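Local coordinates for probable ABC transporter extracellular-binding protein YckB (Bacillus subtilis, PDB 2IEE) that probably serves as the extracellular solute-binding component of a binding-protein-dependent ABC transport system, at residues Lys59-Lys64 with Lys222-Ala227; Tyr107-Gly112 with Pro206-Leu211; Val116-Leu121 with Asp193-Ile198; Lys133-Ala138 with Tyr150-Val155. All blocks are in the same frame, centred on the assembly; numbering follows the deposited sequence.

Contact 1. Residues Lys59-Lys64 with Lys222-Ala227; sequences KRLGLK and KKMNEA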
loop_
_atom_site.group_PDB
_atom_site.type_symbol
_atom_site.label_atom_id
_atom_site.label_comp_id
_atom_site.label_asym_id
_atom_site.label_seq_id
_atom_site.Cartn_x
_atom_site.Cartn_y
_atom_site.Cartn_z
ATOM N N LYS A 59 10.860 -16.032 -8.900
ATOM C CA LYS A 59 11.284 -16.584 -10.179
ATOM C C LYS A 59 12.793 -16.419 -10.330
ATOM O O LYS A 59 13.477 -17.330 -10.785
ATOM C CB LYS A 59 10.559 -15.887 -11.337
ATOM C CG LYS A 59 10.819 -16.538 -12.690
ATOM C CD LYS A 59 10.192 -15.760 -13.837
ATOM C CE LYS A 59 10.442 -16.468 -15.164
ATOM N NZ LYS A 59 9.840 -15.743 -16.320
ATOM N N ARG A 60 13.310 -15.256 -9.935
ATOM C CA ARG A 60 14.742 -14.995 -10.020
ATOM C C ARG A 60 15.493 -16.055 -9.221
ATOM O O ARG A 60 16.647 -16.365 -9.519
ATOM C CB ARG A 60 15.087 -13.609 -9.449
ATOM C CG ARG A 60 14.507 -12.422 -10.212
ATOM C CD ARG A 60 15.030 -12.343 -11.642
ATOM N NE ARG A 60 14.341 -11.316 -12.426
ATOM C CZ ARG A 60 14.690 -10.034 -12.470
ATOM N NH1 ARG A 60 15.734 -9.602 -11.777
ATOM N NH2 ARG A 60 13.991 -9.182 -13.211
ATOM N N LEU A 61 14.826 -16.603 -8.206
ATOM C CA LEU A 61 15.410 -17.616 -7.338
ATOM C C LEU A 61 15.000 -19.038 -7.724
ATOM O O LEU A 61 15.064 -19.949 -6.901
ATOM C CB LEU A 61 15.007 -17.335 -5.888
ATOM C CG LEU A 61 15.478 -15.981 -5.340
ATOM C CD1 LEU A 61 14.781 -15.668 -4.029
ATOM C CD2 LEU A 61 16.984 -16.006 -5.160
ATOM N N GLY A 62 14.579 -19.218 -8.974
ATOM C CA GLY A 62 14.168 -20.528 -9.448
ATOM C C GLY A 62 13.008 -21.122 -8.671
ATOM O O GLY A 62 12.886 -22.342 -8.567
ATOM N N LEU A 63 12.143 -20.270 -8.133
ATOM C CA LEU A 63 11.011 -20.756 -7.354
ATOM C C LEU A 63 9.653 -20.364 -7.915
ATOM O O LEU A 63 9.510 -19.363 -8.616
ATOM C CB LEU A 63 11.089 -20.237 -5.917
ATOM C CG LEU A 63 12.363 -20.436 -5.098
ATOM C CD1 LEU A 63 12.223 -19.666 -3.789
ATOM C CD2 LEU A 63 12.609 -21.916 -4.842
ATOM N N LYS A 64 8.658 -21.171 -7.577
ATOM C CA LYS A 64 7.278 -20.941 -7.971
ATOM C C LYS A 64 6.656 -20.367 -6.708
ATOM O O LYS A 64 7.153 -20.612 -5.604
ATOM C CB LYS A 64 6.616 -22.272 -8.335
ATOM C CG LYS A 64 5.126 -22.212 -8.621
ATOM C CD LYS A 64 4.612 -23.603 -8.995
ATOM C CE LYS A 64 3.114 -23.610 -9.272
ATOM N NZ LYS A 64 2.639 -24.962 -9.700
ATOM N N LYS A 222 18.026 -13.059 3.107
ATOM C CA LYS A 222 19.160 -12.642 2.286
ATOM C C LYS A 222 18.944 -12.961 0.804
ATOM O O LYS A 222 19.284 -12.167 -0.071
ATOM C CB LYS A 222 20.445 -13.309 2.784
ATOM C CG LYS A 222 21.717 -12.730 2.173
ATOM C CD LYS A 222 22.973 -13.420 2.691
ATOM C CE LYS A 222 24.230 -12.730 2.164
ATOM N NZ LYS A 222 24.231 -12.633 0.673
ATOM N N LYS A 223 18.371 -14.125 0.524
ATOM C CA LYS A 223 18.112 -14.529 -0.854
ATOM C C LYS A 223 17.074 -13.623 -1.514
ATOM O O LYS A 223 17.245 -13.204 -2.663
ATOM C CB LYS A 223 17.655 -15.990 -0.888
ATOM C CG LYS A 223 18.797 -16.982 -0.700
ATOM C CD LYS A 223 19.687 -16.981 -1.934
ATOM C CE LYS A 223 20.837 -17.951 -1.809
ATOM N NZ LYS A 223 21.620 -18.021 -3.078
HETATM N N MSE A 224 16.000 -13.325 -0.791
HETATM C CA MSE A 224 14.952 -12.449 -1.310
HETATM C C MSE A 224 15.534 -11.077 -1.634
HETATM O O MSE A 224 15.269 -10.520 -2.701
HETATM C CB MSE A 224 13.824 -12.289 -0.289
HETATM C CG MSE A 224 12.710 -13.315 -0.397
HETATM SE SE MSE A 224 11.740 -13.170 -2.080
HETATM C CE MSE A 224 11.814 -15.018 -2.595
ATOM N N ASN A 225 16.326 -10.535 -0.710
ATOM C CA ASN A 225 16.936 -9.223 -0.916
ATOM C C ASN A 225 17.870 -9.239 -2.122
ATOM O O ASN A 225 17.982 -8.248 -2.846
ATOM C CB ASN A 225 17.707 -8.782 0.332
ATOM C CG ASN A 225 16.786 -8.369 1.473
ATOM O OD1 ASN A 225 15.559 -8.389 1.340
ATOM N ND2 ASN A 225 17.377 -7.987 2.599
ATOM N N GLU A 226 18.534 -10.370 -2.330
ATOM C CA GLU A 226 19.446 -10.518 -3.456
ATOM C C GLU A 226 18.680 -10.368 -4.769
ATOM O O GLU A 226 19.115 -9.658 -5.675
ATOM C CB GLU A 226 20.151 -11.883 -3.387
ATOM C CG GLU A 226 21.421 -11.878 -2.533
ATOM C CD GLU A 226 22.027 -13.265 -2.322
ATOM O OE1 GLU A 226 22.162 -14.024 -3.307
ATOM O OE2 GLU A 226 22.378 -13.588 -1.167
ATOM N N ALA A 227 17.528 -11.023 -4.861
ATOM C CA ALA A 227 16.704 -10.947 -6.065
ATOM C C ALA A 227 16.067 -9.560 -6.211
ATOM O O ALA A 227 15.977 -9.029 -7.314
ATOM C CB ALA A 227 15.630 -12.024 -6.030
#
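Leu61 lies against one turn of helix 218-234, meeting Lys223, Met224 and Ala227. Its CB points at that helix, but the touching begins one atom further out, where Leu61 CG packs 4.0 Å from Ala227 CB. CG stands anti to the carbonyl carbon (chi1 -61°), and both branches then run on to the helix backbone. CD1 goes deeper: it is 3.4 Å from Met224 CE, tighter than usual van der Waals contact, and 3.7 Å from Lys223 O. CD2 lies 3.8 Å from the same Lys223 O, so the two methyls flank this oxygen, which accepts the helical hydrogen bond of Ala227 N. Met224, modelled as selenomethionine, starts out away from Leu61, and bends at chi2 and chi3 bring its methyl back. Helix 49-60 ends just before Leu61 in a Schellman motif: Gly62, with positive phi, is the C-prime residue, and Gly62 N bonds Lys59 O at 2.8 Å. The chain then passes into strand 64-69 of the parallel sheet, so the contact sets the end of one sheet-flanking helix against another in this family 3 solute-binding fold. Trp14 of helix 14-20 also touches Leu61, while Met224 reaches Ile23 of strand 22-27. Beside the leucine, Arg60 CB rests 3.8 Å from Ala227 CB. The guanidinium leads on to Glu56 and Glu230 in salt bridges and to Ser236 OG by a hydrogen bond.

Contact 2. Residues Tyr107-Gly112 with Pro206-Leu211; sequences YKYSYG and PNKQAL
Lys108 NZ gives Gln209 OE1 a hydrogen bond of 2.7 Å, reaching it from well above the amide carbonyl plane, 62° out of it. The lysine chain comes to this point by bending at chi3 and chi4, and its ammonium also forms a salt bridge with Asp90. The two residues sit on antiparallel strands 108-116 and 197-214, neighbours within the mixed sheet and close to the middle of the chain, consistent with the pair of crossing strands that joins the two lobes of solute-binding proteins of this type. The other end of the Gln209 amide is held too: NE2 donates to Asn207 OD1 at 2.9 Å and to Asp92 OD1. An alanine in place of Gln209 would probably leave Asn207 OD1 without this donor and Lys108 NZ leaning on Asp90 alone among the acceptors named here.

Ser110 and Asn207 make a hydrogen-bonded antiparallel pair, with Ser110 N to Asn207 O and Asn207 N to Ser110 O both 2.9 Å. Ser110 OG turns to Asp180. Beyond the strand pairing, Tyr107 N bonds Gln209 O at 3.0 Å. Tyr107 CG stands between the backbone N and the carbonyl carbon (chi1 37°), and Gln209 O and Ala210 CA lie over one face of the ring. Ala210 CA is 4.0 Å from the Tyr107 ring centroid, 21° off the normal, a CH-pi contact; Tyr107 OH bonds Glu50. On the face carrying Tyr109 and Lys208 the two side chains run side by side, Tyr109 CD2 3.9 Å from Lys208 CB.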
loop_
_atom_site.group_PDB
_atom_site.type_symbol
_atom_site.label_atom_id
_atom_site.label_comp_id
_atom_site.label_asym_id
_atom_site.label_seq_id
_atom_site.Cartn_x
_atom_site.Cartn_y
_atom_site.Cartn_z
ATOM N N TYR A 107 10.144 -2.248 -0.897
ATOM C CA TYR A 107 9.913 -2.114 -2.329
ATOM C C TYR A 107 8.814 -1.093 -2.647
ATOM O O TYR A 107 8.349 -0.989 -3.783
ATOM C CB TYR A 107 9.623 -3.469 -2.992
ATOM C CG TYR A 107 8.812 -4.465 -2.197
ATOM C CD1 TYR A 107 7.455 -4.270 -1.970
ATOM C CD2 TYR A 107 9.393 -5.645 -1.733
ATOM C CE1 TYR A 107 6.691 -5.227 -1.309
ATOM C CE2 TYR A 107 8.637 -6.613 -1.070
ATOM C CZ TYR A 107 7.287 -6.396 -0.862
ATOM O OH TYR A 107 6.520 -7.344 -0.223
ATOM N N LYS A 108 8.410 -0.338 -1.631
ATOM C CA LYS A 108 7.416 0.718 -1.796
ATOM C C LYS A 108 7.550 1.740 -0.677
ATOM O O LYS A 108 7.629 1.384 0.497
ATOM C CB LYS A 108 5.982 0.166 -1.821
ATOM C CG LYS A 108 4.926 1.262 -2.014
ATOM C CD LYS A 108 3.615 0.740 -2.612
ATOM C CE LYS A 108 2.770 -0.013 -1.594
ATOM N NZ LYS A 108 2.260 0.875 -0.518
ATOM N N TYR A 109 7.592 3.011 -1.060
ATOM C CA TYR A 109 7.696 4.108 -0.111
ATOM C C TYR A 109 6.543 5.052 -0.422
ATOM O O TYR A 109 6.263 5.339 -1.585
ATOM C CB TYR A 109 9.027 4.845 -0.281
ATOM C CG TYR A 109 10.248 3.975 -0.080
ATOM C CD1 TYR A 109 10.629 3.041 -1.040
ATOM C CD2 TYR A 109 11.025 4.090 1.072
ATOM C CE1 TYR A 109 11.761 2.243 -0.861
ATOM C CE2 TYR A 109 12.159 3.296 1.263
ATOM C CZ TYR A 109 12.518 2.379 0.294
ATOM O OH TYR A 109 13.632 1.597 0.473
ATOM N N SER A 110 5.867 5.528 0.612
ATOM C CA SER A 110 4.749 6.420 0.397
ATOM C C SER A 110 4.507 7.254 1.646
ATOM O O SER A 110 5.321 7.264 2.573
ATOM C CB SER A 110 3.500 5.602 0.047
ATOM O OG SER A 110 2.433 6.437 -0.375
ATOM N N TYR A 111 3.389 7.965 1.637
ATOM C CA TYR A 111 2.967 8.815 2.740
ATOM C C TYR A 111 1.512 9.211 2.466
ATOM O O TYR A 111 1.018 9.029 1.356
ATOM C CB TYR A 111 3.869 10.057 2.843
ATOM C CG TYR A 111 4.051 10.815 1.552
ATOM C CD1 TYR A 111 3.054 11.651 1.061
ATOM C CD2 TYR A 111 5.221 10.684 0.814
ATOM C CE1 TYR A 111 3.219 12.344 -0.144
ATOM C CE2 TYR A 111 5.398 11.363 -0.389
ATOM C CZ TYR A 111 4.397 12.190 -0.862
ATOM O OH TYR A 111 4.588 12.859 -2.052
ATOM N N GLY A 112 0.829 9.731 3.478
ATOM C CA GLY A 112 -0.554 10.122 3.296
ATOM C C GLY A 112 -0.716 11.516 2.717
ATOM O O GLY A 112 0.168 12.360 2.849
ATOM N N PRO A 206 5.040 9.262 6.851
ATOM C CA PRO A 206 5.767 8.490 5.840
ATOM C C PRO A 206 5.713 7.001 6.198
ATOM O O PRO A 206 5.575 6.647 7.366
ATOM C CB PRO A 206 7.179 9.061 5.923
ATOM C CG PRO A 206 7.301 9.428 7.377
ATOM C CD PRO A 206 5.962 10.088 7.650
ATOM N N ASN A 207 5.814 6.137 5.193
ATOM C CA ASN A 207 5.758 4.699 5.422
ATOM C C ASN A 207 6.394 3.930 4.274
ATOM O O ASN A 207 6.554 4.461 3.172
ATOM C CB ASN A 207 4.294 4.257 5.603
ATOM C CG ASN A 207 3.404 4.624 4.403
ATOM O OD1 ASN A 207 3.468 3.998 3.339
ATOM N ND2 ASN A 207 2.575 5.642 4.578
ATOM N N LYS A 208 6.771 2.686 4.546
ATOM C CA LYS A 208 7.374 1.814 3.549
ATOM C C LYS A 208 6.931 0.383 3.807
ATOM O O LYS A 208 6.694 -0.007 4.955
ATOM C CB LYS A 208 8.903 1.914 3.590
ATOM C CG LYS A 208 9.557 1.592 4.929
ATOM C CD LYS A 208 11.046 1.946 4.875
ATOM C CE LYS A 208 11.732 1.823 6.230
ATOM N NZ LYS A 208 13.168 2.234 6.146
ATOM N N GLN A 209 6.806 -0.395 2.734
ATOM C CA GLN A 209 6.372 -1.782 2.838
ATOM C C GLN A 209 7.417 -2.763 2.313
ATOM O O GLN A 209 8.206 -2.450 1.413
ATOM C CB GLN A 209 5.058 -1.987 2.078
ATOM C CG GLN A 209 3.907 -1.132 2.566
ATOM C CD GLN A 209 4.109 0.338 2.270
ATOM O OE1 GLN A 209 4.360 0.717 1.131
ATOM N NE2 GLN A 209 3.987 1.175 3.294
ATOM N N ALA A 210 7.411 -3.963 2.880
ATOM C CA ALA A 210 8.364 -4.989 2.489
ATOM C C ALA A 210 7.795 -6.362 2.781
ATOM O O ALA A 210 6.739 -6.482 3.405
ATOM C CB ALA A 210 9.680 -4.799 3.261
ATOM N N LEU A 211 8.503 -7.396 2.339
ATOM C CA LEU A 211 8.076 -8.768 2.567
ATOM C C LEU A 211 8.355 -9.168 4.015
ATOM O O LEU A 211 9.443 -8.919 4.542
ATOM C CB LEU A 211 8.813 -9.714 1.623
ATOM C CG LEU A 211 8.322 -11.162 1.665
ATOM C CD1 LEU A 211 6.926 -11.254 1.036
ATOM C CD2 LEU A 211 9.318 -12.057 0.929
#

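Contact 3. Residues Val116-Leu121 with Asp193-Ile198; sequences VRKDDL and DLNITI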
loop_
_atom_site.group_PDB
_atom_site.type_symbol
_atom_site.label_atom_id
_atom_site.label_comp_id
_atom_site.label_asym_id
_atom_site.label_seq_id
_atom_site.Cartn_x
_atom_site.Cartn_y
_atom_site.Cartn_z
ATOM N N VAL A 116 -8.814 17.346 -2.074
ATOM C CA VAL A 116 -9.710 18.460 -1.791
ATOM C C VAL A 116 -10.218 18.976 -3.134
ATOM O O VAL A 116 -9.860 18.426 -4.173
ATOM C CB VAL A 116 -8.948 19.591 -1.053
ATOM C CG1 VAL A 116 -8.477 19.097 0.316
ATOM C CG2 VAL A 116 -7.738 20.038 -1.877
ATOM N N ARG A 117 -11.054 20.012 -3.120
ATOM C CA ARG A 117 -11.559 20.573 -4.368
ATOM C C ARG A 117 -10.436 21.250 -5.149
ATOM O O ARG A 117 -9.545 21.860 -4.566
ATOM C CB ARG A 117 -12.674 21.588 -4.095
ATOM C CG ARG A 117 -14.035 20.954 -3.856
ATOM C CD ARG A 117 -15.081 22.010 -3.541
ATOM N NE ARG A 117 -14.936 22.538 -2.187
ATOM C CZ ARG A 117 -15.180 21.831 -1.084
ATOM N NH1 ARG A 117 -15.575 20.565 -1.176
ATOM N NH2 ARG A 117 -15.049 22.393 0.112
ATOM N N LYS A 118 -10.482 21.134 -6.474
ATOM C CA LYS A 118 -9.467 21.746 -7.323
ATOM C C LYS A 118 -9.602 23.269 -7.370
ATOM O O LYS A 118 -8.595 23.982 -7.412
ATOM C CB LYS A 118 -9.550 21.188 -8.750
ATOM C CG LYS A 118 -8.475 21.753 -9.695
ATOM C CD LYS A 118 -8.662 21.283 -11.132
ATOM C CE LYS A 118 -8.512 19.772 -11.253
ATOM N NZ LYS A 118 -8.811 19.301 -12.633
ATOM N N ASP A 119 -10.837 23.770 -7.350
ATOM C CA ASP A 119 -11.053 25.215 -7.424
ATOM C C ASP A 119 -10.702 26.029 -6.179
ATOM O O ASP A 119 -10.188 27.135 -6.307
ATOM C CB ASP A 119 -12.490 25.530 -7.858
ATOM C CG ASP A 119 -13.533 24.985 -6.905
ATOM O OD1 ASP A 119 -13.175 24.358 -5.884
ATOM O OD2 ASP A 119 -14.731 25.189 -7.184
ATOM N N ASP A 120 -10.975 25.517 -4.982
ATOM C CA ASP A 120 -10.628 26.276 -3.775
ATOM C C ASP A 120 -9.884 25.463 -2.715
ATOM O O ASP A 120 -9.708 25.916 -1.580
ATOM C CB ASP A 120 -11.877 26.910 -3.148
ATOM C CG ASP A 120 -12.947 25.887 -2.786
ATOM O OD1 ASP A 120 -12.643 24.679 -2.725
ATOM O OD2 ASP A 120 -14.100 26.306 -2.548
ATOM N N LEU A 121 -9.448 24.264 -3.090
ATOM C CA LEU A 121 -8.723 23.393 -2.175
ATOM C C LEU A 121 -9.499 23.195 -0.878
ATOM O O LEU A 121 -8.912 22.919 0.169
ATOM C CB LEU A 121 -7.342 23.989 -1.876
ATOM C CG LEU A 121 -6.457 24.238 -3.106
ATOM C CD1 LEU A 121 -5.237 25.062 -2.716
ATOM C CD2 LEU A 121 -6.037 22.906 -3.721
ATOM N N ASP A 193 -11.584 15.027 -14.954
ATOM C CA ASP A 193 -12.485 16.149 -15.207
ATOM C C ASP A 193 -13.241 16.603 -13.960
ATOM O O ASP A 193 -13.937 17.619 -13.989
ATOM C CB ASP A 193 -13.495 15.744 -16.275
ATOM C CG ASP A 193 -14.344 14.560 -15.844
ATOM O OD1 ASP A 193 -13.781 13.614 -15.245
ATOM O OD2 ASP A 193 -15.564 14.575 -16.111
ATOM N N LEU A 194 -13.103 15.849 -12.876
ATOM C CA LEU A 194 -13.797 16.151 -11.628
ATOM C C LEU A 194 -13.104 17.278 -10.871
ATOM O O LEU A 194 -11.893 17.466 -10.998
ATOM C CB LEU A 194 -13.850 14.887 -10.768
ATOM C CG LEU A 194 -15.134 14.547 -10.015
ATOM C CD1 LEU A 194 -16.359 14.706 -10.926
ATOM C CD2 LEU A 194 -15.031 13.121 -9.505
ATOM N N ASN A 195 -13.868 18.033 -10.089
ATOM C CA ASN A 195 -13.292 19.133 -9.325
ATOM C C ASN A 195 -12.609 18.634 -8.058
ATOM O O ASN A 195 -13.055 18.910 -6.949
ATOM C CB ASN A 195 -14.362 20.168 -8.969
ATOM C CG ASN A 195 -13.819 21.288 -8.093
ATOM O OD1 ASN A 195 -12.685 21.734 -8.266
ATOM N ND2 ASN A 195 -14.634 21.753 -7.158
ATOM N N ILE A 196 -11.524 17.887 -8.244
ATOM C CA ILE A 196 -10.748 17.346 -7.137
ATOM C C ILE A 196 -9.270 17.387 -7.502
ATOM O O ILE A 196 -8.903 17.447 -8.675
ATOM C CB ILE A 196 -11.103 15.867 -6.834
ATOM C CG1 ILE A 196 -10.745 14.992 -8.040
ATOM C CG2 ILE A 196 -12.576 15.739 -6.477
ATOM C CD1 ILE A 196 -10.929 13.499 -7.803
ATOM N N THR A 197 -8.423 17.347 -6.488
ATOM C CA THR A 197 -6.988 17.350 -6.701
ATOM C C THR A 197 -6.355 16.958 -5.380
ATOM O O THR A 197 -7.020 16.953 -4.345
ATOM C CB THR A 197 -6.477 18.750 -7.101
ATOM O OG1 THR A 197 -5.070 18.689 -7.374
ATOM C CG2 THR A 197 -6.726 19.744 -5.971
ATOM N N ILE A 198 -5.077 16.609 -5.421
ATOM C CA ILE A 198 -4.352 16.248 -4.215
ATOM C C ILE A 198 -3.794 17.562 -3.693
ATOM O O ILE A 198 -3.177 18.313 -4.447
ATOM C CB ILE A 198 -3.201 15.272 -4.532
ATOM C CG1 ILE A 198 -3.791 13.948 -5.036
ATOM C CG2 ILE A 198 -2.333 15.069 -3.299
ATOM C CD1 ILE A 198 -2.776 12.868 -5.356
#
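Asn195 and Asp119 exchange bonds through both ends of the asparagine amide. Asp119 N donates to Asn195 OD1 at 2.9 Å, in the carbonyl plane and on a lone pair. In return Asn195 ND2 makes a weak bond of 3.2 Å to Asp119 OD1, the carboxylate and amide planes standing 76° apart. CG of Asn195 stands anti to the backbone N (chi1 176°), from where the amide reaches Asp119, and ND2 has a second weak acceptor in Ala170 O. Asn195 is the central residue of an inverse gamma turn, and its O receives a weak bond from Lys118 N. A leucine in place of Asn195 would probably leave Asp119 N without its acceptor and Asp119 OD1 without the weak bond from ND2. Val116 and Thr197 form a hydrogen-bonded antiparallel pair, with Val116 N to Thr197 O and Thr197 N to Val116 O both at 2.9 Å. Arg117 lays CG 3.4 Å from Asn195 ND2. Its guanidinium is satisfied by Asp175 in a salt bridge and by the carbonyls of Val169 and Thr174, while NE makes a weak hydrogen bond, part of a salt bridge, to Asp120 OD1. Thr197 CG2 packs 3.7 Å from Lys118 CA and 3.9 Å from Leu121 CD2. The strand beginning at Thr197 thus joins the end of strand 108-116, with Leu194 and Ile196 against helix 162-171 and Ile198 against helix 181-190.

Contact 4. Residues Lys133-Ala138 with Tyr150-Val155; sequences KKAAGA and YGAKEV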
loop_
_atom_site.group_PDB
_atom_site.type_symbol
_atom_site.label_atom_id
_atom_site.label_comp_id
_atom_site.label_asym_id
_atom_site.label_seq_id
_atom_site.Cartn_x
_atom_site.Cartn_y
_atom_site.Cartn_z
ATOM N N LYS A 133 -13.899 20.608 9.158
ATOM C CA LYS A 133 -14.159 20.179 7.793
ATOM C C LYS A 133 -14.822 18.815 7.760
ATOM O O LYS A 133 -14.731 18.049 8.715
ATOM C CB LYS A 133 -12.856 20.126 6.997
ATOM C CG LYS A 133 -12.166 21.459 6.857
ATOM C CD LYS A 133 -12.924 22.406 5.945
ATOM C CE LYS A 133 -12.178 23.724 5.822
ATOM N NZ LYS A 133 -12.821 24.633 4.843
ATOM N N LYS A 134 -15.492 18.517 6.651
ATOM C CA LYS A 134 -16.154 17.234 6.494
ATOM C C LYS A 134 -15.194 16.256 5.826
ATOM O O LYS A 134 -14.886 16.384 4.639
ATOM C CB LYS A 134 -17.436 17.405 5.671
ATOM C CG LYS A 134 -18.507 18.231 6.399
ATOM C CD LYS A 134 -19.745 18.502 5.554
ATOM C CE LYS A 134 -19.436 19.463 4.418
ATOM N NZ LYS A 134 -20.658 19.866 3.668
ATOM N N ALA A 135 -14.712 15.292 6.608
ATOM C CA ALA A 135 -13.775 14.286 6.122
ATOM C C ALA A 135 -14.463 12.950 5.843
ATOM O O ALA A 135 -15.243 12.447 6.659
ATOM C CB ALA A 135 -12.644 14.098 7.133
ATOM N N ALA A 136 -14.171 12.378 4.680
ATOM C CA ALA A 136 -14.775 11.114 4.285
ATOM C C ALA A 136 -13.739 10.051 3.948
ATOM O O ALA A 136 -12.552 10.352 3.785
ATOM C CB ALA A 136 -15.702 11.337 3.098
ATOM N N GLY A 137 -14.208 8.810 3.841
ATOM C CA GLY A 137 -13.339 7.684 3.540
ATOM C C GLY A 137 -13.557 6.568 4.550
ATOM O O GLY A 137 -14.458 6.663 5.383
ATOM N N ALA A 138 -12.739 5.516 4.487
ATOM C CA ALA A 138 -12.857 4.385 5.409
ATOM C C ALA A 138 -12.901 4.846 6.862
ATOM O O ALA A 138 -12.116 5.696 7.282
ATOM C CB ALA A 138 -11.698 3.413 5.202
ATOM N N TYR A 150 -7.169 16.264 14.135
ATOM C CA TYR A 150 -7.197 17.662 13.746
ATOM C C TYR A 150 -8.572 18.312 13.827
ATOM O O TYR A 150 -8.754 19.445 13.387
ATOM C CB TYR A 150 -6.597 17.812 12.351
ATOM C CG TYR A 150 -5.093 17.695 12.380
ATOM C CD1 TYR A 150 -4.301 18.787 12.727
ATOM C CD2 TYR A 150 -4.462 16.481 12.118
ATOM C CE1 TYR A 150 -2.919 18.676 12.813
ATOM C CE2 TYR A 150 -3.075 16.356 12.201
ATOM C CZ TYR A 150 -2.314 17.460 12.550
ATOM O OH TYR A 150 -0.948 17.347 12.640
ATOM N N GLY A 151 -9.537 17.594 14.394
ATOM C CA GLY A 151 -10.866 18.151 14.571
ATOM C C GLY A 151 -11.816 18.144 13.395
ATOM O O GLY A 151 -12.738 18.961 13.342
ATOM N N ALA A 152 -11.615 17.224 12.460
ATOM C CA ALA A 152 -12.486 17.144 11.294
ATOM C C ALA A 152 -13.759 16.381 11.632
ATOM O O ALA A 152 -13.750 15.490 12.477
ATOM C CB ALA A 152 -11.759 16.457 10.145
ATOM N N LYS A 153 -14.857 16.750 10.985
ATOM C CA LYS A 153 -16.123 16.063 11.196
ATOM C C LYS A 153 -16.045 14.800 10.353
ATOM O O LYS A 153 -15.740 14.866 9.161
ATOM C CB LYS A 153 -17.294 16.913 10.704
ATOM C CG LYS A 153 -17.394 18.286 11.344
ATOM C CD LYS A 153 -18.620 19.036 10.844
ATOM C CE LYS A 153 -18.704 20.420 11.479
ATOM N NZ LYS A 153 -19.941 21.129 11.055
ATOM N N GLU A 154 -16.309 13.649 10.956
ATOM C CA GLU A 154 -16.266 12.414 10.191
ATOM C C GLU A 154 -17.605 12.196 9.503
ATOM O O GLU A 154 -18.653 12.261 10.139
ATOM C CB GLU A 154 -15.943 11.229 11.098
ATOM C CG GLU A 154 -16.171 9.881 10.437
ATOM C CD GLU A 154 -15.778 8.721 11.330
ATOM O OE1 GLU A 154 -15.965 8.819 12.559
ATOM O OE2 GLU A 154 -15.291 7.705 10.795
ATOM N N VAL A 155 -17.571 11.953 8.198
ATOM C CA VAL A 155 -18.802 11.727 7.452
ATOM C C VAL A 155 -19.093 10.232 7.384
ATOM O O VAL A 155 -18.257 9.445 6.938
ATOM C CB VAL A 155 -18.705 12.300 6.024
ATOM C CG1 VAL A 155 -20.004 12.043 5.273
ATOM C CG2 VAL A 155 -18.420 13.794 6.084
#
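A beta-alpha-beta unit brings Ala135 and Val155 together: strand 134-136, helix 142-149 and strand 153-154, the two strands adjacent and parallel. Three backbone bonds zip them. Lys153 N donates to Lys133 O at 2.6 Å, Ala135 N to Lys153 O at 2.8 Å, and Val155 N to Ala135 O at 2.8 Å; the last two are fairly straight, with N-H...O angles of 167° and 160°. On the helix side of the strands, Ala135 CB sits 3.9 Å from Ala152 CB, and both methyls touch Ala147 of helix 142-149. On the opposite face, Lys134 CB meets Val155 CG2 at 3.8 Å. That valine has CG1 anti to the backbone N (chi1 180°), which leaves CG2 beside N, where it also lies 3.5 Å from Ala135 O. The lysine ends lead elsewhere: Lys133 NZ bonds Ser122 O, and Lys134 NZ bonds Arg173 O. Gly151, with positive phi, is the C-prime residue of a Schellman motif closing the helix. The three bonds hold strand 153-154, outermost in the sheet within this chain, beside strand 134-136, and helix 142-149 makes the beta-alpha-beta crossover between them, a unit typical of alpha/beta folds.

The contacts nest along the chain: 59-64 with 222-227 encloses contact 2, which encloses contact 3, which encloses contact 4. Contact 1 lies beside the parallel sheet of one lobe, its centre about 43 Å from those of contacts 3 and 4, on the other side of the chain's centre. Contacts 2, 3 and 4 belong to the mixed sheet; contacts 2 and 3, centres about 26 Å apart, both use strand 197-214, and contact 3 picks up the end of strand 108-116. Contact 2 touches contact 1 where Leu211 CD2 meets Met224 CG at 3.9 Å. Contacts 3 and 4 have centres about 17 Å apart. Contact 2 thus probably lies on strands joining two lobes, with contact 1 in one and contacts 3 and 4 in the other.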